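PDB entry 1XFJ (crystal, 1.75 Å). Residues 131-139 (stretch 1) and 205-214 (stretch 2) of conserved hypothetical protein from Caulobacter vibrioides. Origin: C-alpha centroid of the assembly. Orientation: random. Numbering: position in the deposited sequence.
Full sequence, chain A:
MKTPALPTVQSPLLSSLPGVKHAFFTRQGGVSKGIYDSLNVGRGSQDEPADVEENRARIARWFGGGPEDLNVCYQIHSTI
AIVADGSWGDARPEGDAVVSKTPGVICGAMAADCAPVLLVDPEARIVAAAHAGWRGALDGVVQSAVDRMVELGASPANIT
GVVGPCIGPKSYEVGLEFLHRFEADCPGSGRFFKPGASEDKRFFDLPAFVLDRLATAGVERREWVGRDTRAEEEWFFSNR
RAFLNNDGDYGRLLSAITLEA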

# COMPACT_ATOMS: atom_id res chain seq x y z
N HIS A 131 1.76 -1.68 3.99
CA HIS A 131 1.80 -2.60 2.87
C HIS A 131 1.04 -3.85 3.31
O HIS A 131 1.54 -4.62 4.12
CB HIS A 131 3.25 -2.95 2.55
CG HIS A 131 3.41 -4.08 1.58
ND1 HIS A 131 4.19 -5.19 1.84
CD2 HIS A 131 2.89 -4.27 0.34
CE1 HIS A 131 4.15 -6.01 0.81
NE2 HIS A 131 3.37 -5.48 -0.12
N ALA A 132 -0.17 -4.03 2.79
CA ALA A 132 -0.98 -5.18 3.17
C ALA A 132 -1.24 -6.21 2.08
O ALA A 132 -2.26 -6.15 1.39
CB ALA A 132 -2.31 -4.71 3.75
N GLY A 133 -0.31 -7.14 1.92
CA GLY A 133 -0.51 -8.21 0.96
C GLY A 133 -1.39 -9.19 1.70
O GLY A 133 -1.83 -8.89 2.81
N TRP A 134 -1.67 -10.36 1.14
CA TRP A 134 -2.53 -11.30 1.85
C TRP A 134 -1.91 -11.75 3.17
O TRP A 134 -2.62 -11.89 4.17
CB TRP A 134 -2.86 -12.52 0.98
CG TRP A 134 -1.72 -13.46 0.71
CD1 TRP A 134 -0.92 -13.49 -0.40
CD2 TRP A 134 -1.26 -14.51 1.56
NE1 TRP A 134 0.01 -14.50 -0.29
CE2 TRP A 134 -0.18 -15.14 0.91
CE3 TRP A 134 -1.65 -14.99 2.82
CZ2 TRP A 134 0.52 -16.22 1.47
CZ3 TRP A 134 -0.96 -16.06 3.38
CH2 TRP A 134 0.11 -16.66 2.70
N ARG A 135 -0.60 -11.96 3.19
CA ARG A 135 0.08 -12.41 4.39
C ARG A 135 0.05 -11.36 5.50
O ARG A 135 -0.35 -11.66 6.63
CB ARG A 135 1.53 -12.80 4.08
CG ARG A 135 2.24 -13.52 5.23
CD ARG A 135 3.68 -13.89 4.85
NE ARG A 135 3.73 -14.88 3.77
CZ ARG A 135 3.49 -16.18 3.93
NH1 ARG A 135 3.19 -16.67 5.12
NH2 ARG A 135 3.56 -17.00 2.88
N GLY A 136 0.46 -10.14 5.17
CA GLY A 136 0.45 -9.08 6.16
C GLY A 136 -0.95 -8.82 6.69
O GLY A 136 -1.16 -8.67 7.89
N ALA A 137 -1.92 -8.78 5.79
CA ALA A 137 -3.30 -8.55 6.18
C ALA A 137 -3.78 -9.63 7.14
O ALA A 137 -4.39 -9.35 8.17
CB ALA A 137 -4.20 -8.50 4.96
N LEU A 138 -3.50 -10.89 6.80
CA LEU A 138 -3.92 -12.00 7.64
C LEU A 138 -3.25 -11.98 9.01
O LEU A 138 -3.90 -12.22 10.04
CB LEU A 138 -3.61 -13.33 6.95
CG LEU A 138 -3.97 -14.58 7.75
CD1 LEU A 138 -5.47 -14.63 7.98
CD2 LEU A 138 -3.50 -15.82 7.00
N ASP A 139 -1.95 -11.69 9.03
CA ASP A 139 -1.19 -11.67 10.27
C ASP A 139 -1.41 -10.46 11.17
O ASP A 139 -1.06 -10.49 12.35
CB ASP A 139 0.30 -11.85 9.98
CG ASP A 139 0.62 -13.21 9.36
OD1 ASP A 139 -0.17 -14.16 9.58
OD2 ASP A 139 1.65 -13.34 8.67
N ASP A 205 -11.39 -11.44 -2.16
CA ASP A 205 -11.65 -10.00 -2.14
C ASP A 205 -10.70 -9.37 -1.12
O ASP A 205 -11.06 -9.15 0.03
CB ASP A 205 -13.10 -9.74 -1.73
CG ASP A 205 -13.55 -8.32 -2.02
OD1 ASP A 205 -12.67 -7.43 -2.09
OD2 ASP A 205 -14.77 -8.09 -2.17
N LEU A 206 -9.48 -9.07 -1.57
CA LEU A 206 -8.47 -8.47 -0.70
C LEU A 206 -8.89 -7.12 -0.10
O LEU A 206 -8.83 -6.94 1.11
CB LEU A 206 -7.15 -8.32 -1.46
CG LEU A 206 -5.97 -7.74 -0.67
CD1 LEU A 206 -5.61 -8.67 0.49
CD2 LEU A 206 -4.78 -7.57 -1.60
N PRO A 207 -9.30 -6.16 -0.95
CA PRO A 207 -9.69 -4.88 -0.37
C PRO A 207 -10.79 -5.00 0.69
O PRO A 207 -10.75 -4.31 1.71
CB PRO A 207 -10.12 -4.06 -1.59
CG PRO A 207 -10.55 -5.10 -2.58
CD PRO A 207 -9.50 -6.17 -2.41
N ALA A 208 -11.76 -5.87 0.46
CA ALA A 208 -12.83 -6.03 1.44
C ALA A 208 -12.27 -6.62 2.73
O ALA A 208 -12.69 -6.24 3.83
CB ALA A 208 -13.93 -6.92 0.88
N PHE A 209 -11.31 -7.53 2.61
CA PHE A 209 -10.72 -8.14 3.79
C PHE A 209 -9.93 -7.09 4.57
O PHE A 209 -9.98 -7.04 5.79
CB PHE A 209 -9.79 -9.29 3.43
CG PHE A 209 -9.16 -9.94 4.62
CD1 PHE A 209 -9.92 -10.72 5.49
CD2 PHE A 209 -7.81 -9.74 4.91
CE1 PHE A 209 -9.36 -11.29 6.63
CE2 PHE A 209 -7.23 -10.31 6.05
CZ PHE A 209 -8.01 -11.08 6.91
N VAL A 210 -9.19 -6.25 3.84
CA VAL A 210 -8.40 -5.20 4.47
C VAL A 210 -9.31 -4.18 5.16
O VAL A 210 -8.98 -3.67 6.23
CB VAL A 210 -7.50 -4.50 3.44
CG1 VAL A 210 -6.76 -3.34 4.09
CG2 VAL A 210 -6.51 -5.50 2.86
N LEU A 211 -10.45 -3.88 4.54
CA LEU A 211 -11.40 -2.94 5.14
C LEU A 211 -11.92 -3.54 6.44
O LEU A 211 -12.17 -2.82 7.41
CB LEU A 211 -12.55 -2.64 4.18
CG LEU A 211 -12.22 -1.69 3.02
CD1 LEU A 211 -13.37 -1.67 2.02
CD2 LEU A 211 -11.96 -0.28 3.57
N ASP A 212 -12.07 -4.86 6.46
CA ASP A 212 -12.54 -5.56 7.65
C ASP A 212 -11.49 -5.45 8.75
O ASP A 212 -11.82 -5.30 9.93
CB ASP A 212 -12.80 -7.04 7.34
CG ASP A 212 -13.10 -7.86 8.59
OD1 ASP A 212 -14.20 -7.71 9.16
OD2 ASP A 212 -12.22 -8.64 9.01
N ARG A 213 -10.21 -5.53 8.36
CA ARG A 213 -9.13 -5.43 9.33
C ARG A 213 -9.11 -4.02 9.94
O ARG A 213 -8.89 -3.86 11.14
CB ARG A 213 -7.78 -5.73 8.68
CG ARG A 213 -7.60 -7.17 8.20
CD ARG A 213 -7.64 -8.17 9.36
NE ARG A 213 -9.00 -8.44 9.82
CZ ARG A 213 -9.28 -9.16 10.90
NH1 ARG A 213 -8.30 -9.68 11.63
NH2 ARG A 213 -10.54 -9.37 11.26
N LEU A 214 -9.35 -3.02 9.10
CA LEU A 214 -9.38 -1.64 9.57
C LEU A 214 -10.51 -1.48 10.58
O LEU A 214 -10.33 -0.92 11.66
CB LEU A 214 -9.61 -0.69 8.39
CG LEU A 214 -8.37 -0.44 7.53
CD1 LEU A 214 -8.76 0.19 6.20
CD2 LEU A 214 -7.41 0.46 8.31
O HOH W 1 -5.32 -9.88 11.19

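Ala137 has the largest area covered by the opposing stretch, 59 Å², followed by Leu206 with 46 Å² and Phe209 with 43 Å², and the contact can be read from these three residues. The helices that carry them, 134-139 and 206-214, run in broadly the same direction, with 29° between their N-to-C directions and a closest axial approach of 10.1 Å. No direct hydrogen bond joins the two stretches, so their direct contact rests on packing, and the buried surface is modest at 279 Å² over both sides.

Ala137 sits where the backbones come closest: its CA lies 6.3 Å from the CA of Val210. Its CA-to-CB bond points toward the second helix, and the methyl meets two side chains there, with Ala137 CB 3.7 Å from Phe209 CE2 and 4.3 Å from Val210 CG2. The same Val210 CG2 lies 4.4 Å from Ala132 CB, so one valine methyl touches both the strand residue and the helix residue of stretch 1.

The CA-to-CB bond of Phe209 points toward the first stretch (chi1 180°, t), and the ring presents an edge to the backbone. Ala137 O is 3.7 Å from Phe209 CE2, and Leu138 N is 3.8 Å from the same carbon; both polar atoms lie near the ring plane. Leu138 N is already committed to its own helix, donating to Trp134 O at 2.9 Å. The side chain of Leu138 starts out pointing away, yet its CD1 comes to 4.5 Å from Phe209 CZ, at the margin of apolar contact.

Leu206 packs against the junction of strand and helix. Both methyls lie close to Ala132 O, Leu206 CD2 at 4.2 Å and Leu206 CD1 at 4.3 Å, and Leu206 CD1 also lies 4.3 Å from Trp134 CA and 4.4 Å from Gly133 C. These are contacts with backbone atoms; the indole of Trp134 leads away from the second stretch.

Toward the C-terminal end of the contact, Arg213 adds a polar component. Its aliphatic part packs on stretch 1, with Arg213 CD 3.7 Å from Ala137 O, and its guanidinium forms a salt bridge with the neighbouring aspartate, Arg213 NH2 to Asp212 OD2 at 2.9 Å. A weak hydrogen bond from Arg213 NE to Asp212 OD2, at 3.3 Å and 135°, supplements it. Water 1 then links the helices: it accepts from Arg213 NH1 at 3.0 Å and donates to Leu138 O, also at 3.0 Å. The polar connection across this contact is therefore solvent-mediated.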